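Local structure of methyltransferase-like protein 5 (1WY7) at residues A[20-32]-A[117-129]. The protein binds S-adenosyl-L-homocysteine and is probably an S-adenosylmethionine-dependent methyltransferase that acts on a nucleic acid, perhaps RNA. Numbering follows the deposited sequence.
Sequences NPKVWLEQYRTPG and IMNPPFGSQRKHA. With SAH (S-adenosyl-L-homocysteine), chain E.
With CG beside its own backbone N (chi1 -63°) and the chain extended beyond it, Glu26 crosses Pro121 at about a right angle and carries its carboxylate to the backbone of 122-124. OE2 takes the Phe122 amide N at 2.7 Å on its syn side, tilted about 30° out of the carboxylate plane. OE1 receives three donors: Gly123 N, also syn and likewise tilted, at 2.8 Å; Ser124 N, nearly in line with the C-O bond; and, from above the carboxylate plane, Ser124 OG at 3.2 Å. An alanine in place of Glu26 would probably leave these three amides without their shared acceptor and the backbone of 122-124 freer to shift. Asn119, with CG anti to the backbone N (chi1 179°), is swung across to the loop, where its amide faces Thr30 and Tyr28. OD1 accepts Thr30 OG1 at 2.7 Å, in the carbonyl plane on a lone pair, while ND2 donates to Tyr28 OH at 3.1 Å. One water links the two segments, donating to Glu26 OE2 and Pro120 O and accepting from Tyr28 OH; it sits over the centre of one face of Phe122, 3.3 Å above the plane. At the outer end Gln125 lays CG against Glu26 CG at 3.6 Å, and Arg126 brings CD to Trp24 O and NH1 to Trp24 CB. Asn119-Pro120-Pro121-Phe122 is the Asn-Pro-Pro-Phe motif of amino-methyltransferases, which in relatives holds the target nitrogen; here it is tied to the loop bordering S-adenosyl-L-homocysteine, whose O2' accepts from Gln27 NE2. The motif leaves strand 115-118, central in the Rossmann-like sheet, with Pro120 and Phe122 against strand 143-149 and Pro121 on Phe133 of helix 131-140, while loop 20-32 enters helix 32-44 and rests Thr30 on Leu63 of helix 62-69.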
# COMPACT_ATOMS: atom_id res chain seq x y z
N ASN A 20 -10.56 2.33 -15.78
CA ASN A 20 -11.05 3.70 -15.87
C ASN A 20 -10.90 4.31 -14.48
O ASN A 20 -11.84 4.32 -13.68
CB ASN A 20 -12.52 3.74 -16.31
CG ASN A 20 -12.92 5.11 -16.87
OD1 ASN A 20 -12.25 6.12 -16.62
ND2 ASN A 20 -14.01 5.14 -17.62
N PRO A 21 -9.71 4.85 -14.19
CA PRO A 21 -9.38 5.47 -12.90
C PRO A 21 -10.40 6.47 -12.38
O PRO A 21 -10.77 7.42 -13.09
CB PRO A 21 -8.04 6.14 -13.17
CG PRO A 21 -7.46 5.35 -14.27
CD PRO A 21 -8.63 5.09 -15.16
N LYS A 22 -10.83 6.27 -11.15
CA LYS A 22 -11.77 7.18 -10.50
C LYS A 22 -10.88 8.11 -9.68
O LYS A 22 -10.36 7.73 -8.63
CB LYS A 22 -12.73 6.38 -9.62
CG LYS A 22 -13.58 5.39 -10.41
CD LYS A 22 -14.32 4.40 -9.53
CE LYS A 22 -15.39 3.64 -10.32
NZ LYS A 22 -14.82 2.92 -11.49
N VAL A 23 -10.69 9.33 -10.18
CA VAL A 23 -9.81 10.26 -9.50
C VAL A 23 -10.22 10.62 -8.08
O VAL A 23 -9.35 10.83 -7.23
CB VAL A 23 -9.60 11.56 -10.33
CG1 VAL A 23 -8.63 12.50 -9.60
CG2 VAL A 23 -9.04 11.20 -11.71
N TRP A 24 -11.52 10.67 -7.80
CA TRP A 24 -11.99 11.01 -6.46
C TRP A 24 -11.62 9.93 -5.45
O TRP A 24 -11.78 10.12 -4.24
CB TRP A 24 -13.50 11.24 -6.47
CG TRP A 24 -14.28 10.05 -6.83
CD1 TRP A 24 -14.75 9.10 -5.98
CD2 TRP A 24 -14.68 9.67 -8.14
NE1 TRP A 24 -15.43 8.13 -6.69
CE2 TRP A 24 -15.40 8.46 -8.02
CE3 TRP A 24 -14.50 10.23 -9.42
CZ2 TRP A 24 -15.94 7.80 -9.13
CZ3 TRP A 24 -15.04 9.57 -10.52
CH2 TRP A 24 -15.75 8.37 -10.37
N LEU A 25 -11.14 8.80 -5.94
CA LEU A 25 -10.72 7.70 -5.08
C LEU A 25 -9.19 7.57 -5.18
O LEU A 25 -8.62 6.60 -4.68
CB LEU A 25 -11.36 6.38 -5.52
CG LEU A 25 -12.86 6.17 -5.34
CD1 LEU A 25 -13.21 4.73 -5.73
CD2 LEU A 25 -13.25 6.43 -3.89
N GLU A 26 -8.56 8.54 -5.85
CA GLU A 26 -7.12 8.55 -6.04
C GLU A 26 -6.62 7.22 -6.60
O GLU A 26 -5.72 6.60 -6.04
CB GLU A 26 -6.40 8.83 -4.72
CG GLU A 26 -6.69 10.19 -4.09
CD GLU A 26 -5.64 10.57 -3.05
OE1 GLU A 26 -5.89 11.50 -2.26
OE2 GLU A 26 -4.57 9.93 -3.03
N GLN A 27 -7.20 6.79 -7.72
CA GLN A 27 -6.79 5.53 -8.32
C GLN A 27 -5.66 5.62 -9.34
O GLN A 27 -5.88 5.95 -10.51
CB GLN A 27 -7.98 4.80 -8.96
CG GLN A 27 -9.09 4.39 -7.99
CD GLN A 27 -10.17 3.54 -8.65
OE1 GLN A 27 -10.48 3.71 -9.83
NE2 GLN A 27 -10.76 2.63 -7.88
N TYR A 28 -4.45 5.36 -8.88
CA TYR A 28 -3.27 5.33 -9.74
C TYR A 28 -2.47 4.14 -9.20
O TYR A 28 -2.36 3.96 -7.98
CB TYR A 28 -2.47 6.64 -9.65
CG TYR A 28 -1.86 6.93 -8.29
CD1 TYR A 28 -0.67 6.30 -7.89
CD2 TYR A 28 -2.49 7.77 -7.38
CE1 TYR A 28 -0.14 6.50 -6.62
CE2 TYR A 28 -1.96 7.98 -6.11
CZ TYR A 28 -0.79 7.33 -5.73
OH TYR A 28 -0.30 7.47 -4.45
N ARG A 29 -1.95 3.32 -10.08
CA ARG A 29 -1.17 2.15 -9.65
C ARG A 29 0.08 2.61 -8.92
O ARG A 29 0.68 3.63 -9.28
CB ARG A 29 -0.77 1.33 -10.87
CG ARG A 29 0.05 2.14 -11.87
CD ARG A 29 0.54 1.28 -13.00
NE ARG A 29 1.25 0.11 -12.50
CZ ARG A 29 1.76 -0.84 -13.27
NH1 ARG A 29 2.38 -1.88 -12.73
NH2 ARG A 29 1.65 -0.76 -14.59
N THR A 30 0.48 1.88 -7.88
CA THR A 30 1.69 2.26 -7.14
C THR A 30 2.88 2.12 -8.09
O THR A 30 3.13 1.04 -8.61
CB THR A 30 1.95 1.35 -5.92
OG1 THR A 30 0.79 1.32 -5.08
CG2 THR A 30 3.13 1.89 -5.11
N PRO A 31 3.61 3.22 -8.33
CA PRO A 31 4.77 3.15 -9.23
C PRO A 31 5.75 2.06 -8.79
O PRO A 31 5.99 1.86 -7.60
CB PRO A 31 5.36 4.56 -9.14
CG PRO A 31 4.13 5.41 -8.93
CD PRO A 31 3.38 4.60 -7.88
N GLY A 32 6.32 1.35 -9.76
CA GLY A 32 7.25 0.27 -9.46
C GLY A 32 8.40 0.60 -8.52
O GLY A 32 8.75 -0.19 -7.66
N ILE A 117 0.44 -3.39 4.41
CA ILE A 117 1.20 -2.61 3.45
C ILE A 117 0.12 -1.83 2.73
O ILE A 117 -0.97 -2.36 2.48
CB ILE A 117 1.99 -3.48 2.46
CG1 ILE A 117 1.04 -4.37 1.65
CG2 ILE A 117 3.02 -4.31 3.23
CD1 ILE A 117 1.77 -5.32 0.68
N MSE A 118 0.39 -0.56 2.41
CA MSE A 118 -0.60 0.23 1.73
C MSE A 118 -0.09 1.50 1.08
O MSE A 118 0.88 2.12 1.55
CB MSE A 118 -1.76 0.58 2.69
CG MSE A 118 -1.37 1.36 3.96
SE MSE A 118 -2.80 1.68 5.06
CE MSE A 118 -2.09 2.83 6.18
N ASN A 119 -0.75 1.87 -0.01
CA ASN A 119 -0.49 3.09 -0.77
C ASN A 119 -1.89 3.70 -0.71
O ASN A 119 -2.62 3.70 -1.71
CB ASN A 119 -0.11 2.76 -2.22
CG ASN A 119 0.14 4.00 -3.07
OD1 ASN A 119 0.38 3.89 -4.27
ND2 ASN A 119 0.10 5.17 -2.45
N PRO A 120 -2.30 4.22 0.46
CA PRO A 120 -3.62 4.82 0.64
C PRO A 120 -3.77 6.17 -0.02
O PRO A 120 -2.79 6.79 -0.39
CB PRO A 120 -3.75 4.89 2.16
CG PRO A 120 -2.35 5.25 2.58
CD PRO A 120 -1.49 4.35 1.69
N PRO A 121 -5.02 6.64 -0.19
CA PRO A 121 -5.20 7.95 -0.81
C PRO A 121 -4.56 8.97 0.12
O PRO A 121 -4.63 8.81 1.34
CB PRO A 121 -6.72 8.10 -0.90
CG PRO A 121 -7.23 7.19 0.17
CD PRO A 121 -6.32 6.00 0.07
N PHE A 122 -3.94 10.00 -0.44
CA PHE A 122 -3.30 11.01 0.38
C PHE A 122 -4.32 11.97 1.01
O PHE A 122 -4.02 12.67 1.98
CB PHE A 122 -2.25 11.77 -0.45
CG PHE A 122 -1.18 10.87 -1.02
CD1 PHE A 122 -0.63 9.84 -0.25
CD2 PHE A 122 -0.71 11.05 -2.32
CE1 PHE A 122 0.36 9.01 -0.76
CE2 PHE A 122 0.28 10.22 -2.84
CZ PHE A 122 0.81 9.20 -2.06
N GLY A 123 -5.53 11.96 0.48
CA GLY A 123 -6.57 12.82 1.02
C GLY A 123 -6.59 14.17 0.33
O GLY A 123 -7.00 15.17 0.92
N SER A 124 -6.13 14.19 -0.91
CA SER A 124 -6.12 15.43 -1.66
C SER A 124 -7.41 15.57 -2.46
O SER A 124 -7.80 16.68 -2.83
CB SER A 124 -4.90 15.48 -2.58
OG SER A 124 -4.75 14.27 -3.29
N GLN A 125 -8.09 14.45 -2.69
CA GLN A 125 -9.35 14.47 -3.43
C GLN A 125 -10.53 14.57 -2.46
O GLN A 125 -11.58 15.13 -2.79
CB GLN A 125 -9.47 13.21 -4.29
CG GLN A 125 -8.37 13.11 -5.34
CD GLN A 125 -8.45 14.25 -6.34
OE1 GLN A 125 -7.43 14.68 -6.89
NE2 GLN A 125 -9.66 14.73 -6.60
N ARG A 126 -10.34 14.02 -1.26
CA ARG A 126 -11.37 14.05 -0.23
C ARG A 126 -10.71 14.24 1.13
O ARG A 126 -9.84 13.47 1.52
CB ARG A 126 -12.17 12.74 -0.18
CG ARG A 126 -12.18 11.89 -1.43
CD ARG A 126 -12.81 12.59 -2.63
NE ARG A 126 -14.10 13.20 -2.34
CZ ARG A 126 -14.88 13.76 -3.26
NH1 ARG A 126 -14.50 13.80 -4.53
NH2 ARG A 126 -16.04 14.30 -2.90
N LYS A 127 -11.17 15.24 1.87
CA LYS A 127 -10.62 15.55 3.19
C LYS A 127 -10.38 14.35 4.11
O LYS A 127 -11.29 13.57 4.38
CB LYS A 127 -11.53 16.57 3.88
CG LYS A 127 -10.78 17.80 4.39
CD LYS A 127 -9.65 18.19 3.42
CE LYS A 127 -8.82 19.34 3.97
NZ LYS A 127 -7.37 19.15 3.67
N HIS A 128 -9.15 14.23 4.59
CA HIS A 128 -8.78 13.16 5.52
C HIS A 128 -9.07 11.73 5.04
O HIS A 128 -9.31 10.84 5.87
CB HIS A 128 -9.51 13.36 6.84
CG HIS A 128 -9.26 14.70 7.48
ND1 HIS A 128 -8.17 15.48 7.16
CD2 HIS A 128 -9.93 15.36 8.45
CE1 HIS A 128 -8.18 16.57 7.91
NE2 HIS A 128 -9.24 16.52 8.70
N ALA A 129 -9.04 11.50 3.74
CA ALA A 129 -9.32 10.17 3.20
C ALA A 129 -8.33 9.11 3.68
O ALA A 129 -8.64 7.92 3.69
CB ALA A 129 -9.34 10.22 1.67
N SAH E . -2.84 0.42 -7.63
CA SAH E . -2.25 0.74 -6.31
CB SAH E . -3.39 1.29 -5.43
CG SAH E . -3.39 2.76 -5.65
SD SAH E . -4.58 3.88 -4.89
C SAH E . -1.60 -0.52 -5.81
O SAH E . -1.29 -1.41 -6.65
OXT SAH E . -1.43 -0.55 -4.54
C5' SAH E . -5.34 3.00 -3.54
C4' SAH E . -6.75 2.41 -3.71
O4' SAH E . -7.58 2.82 -2.59
C3' SAH E . -7.56 2.91 -4.91
O3' SAH E . -7.48 1.82 -5.85
C2' SAH E . -9.01 3.06 -4.42
O2' SAH E . -10.09 2.54 -5.15
C1' SAH E . -8.91 2.56 -2.96
N9 SAH E . -9.79 3.26 -2.03
C8 SAH E . -10.14 4.59 -1.94
N7 SAH E . -10.95 4.87 -0.95
C5 SAH E . -11.16 3.63 -0.34
C6 SAH E . -11.92 3.22 0.79
N6 SAH E . -12.64 4.10 1.53
N1 SAH E . -11.93 1.90 1.16
C2 SAH E . -11.20 1.03 0.43
N3 SAH E . -10.44 1.29 -0.66
C4 SAH E . -10.46 2.63 -1.00
O HOH W 1 -2.42 8.01 -2.82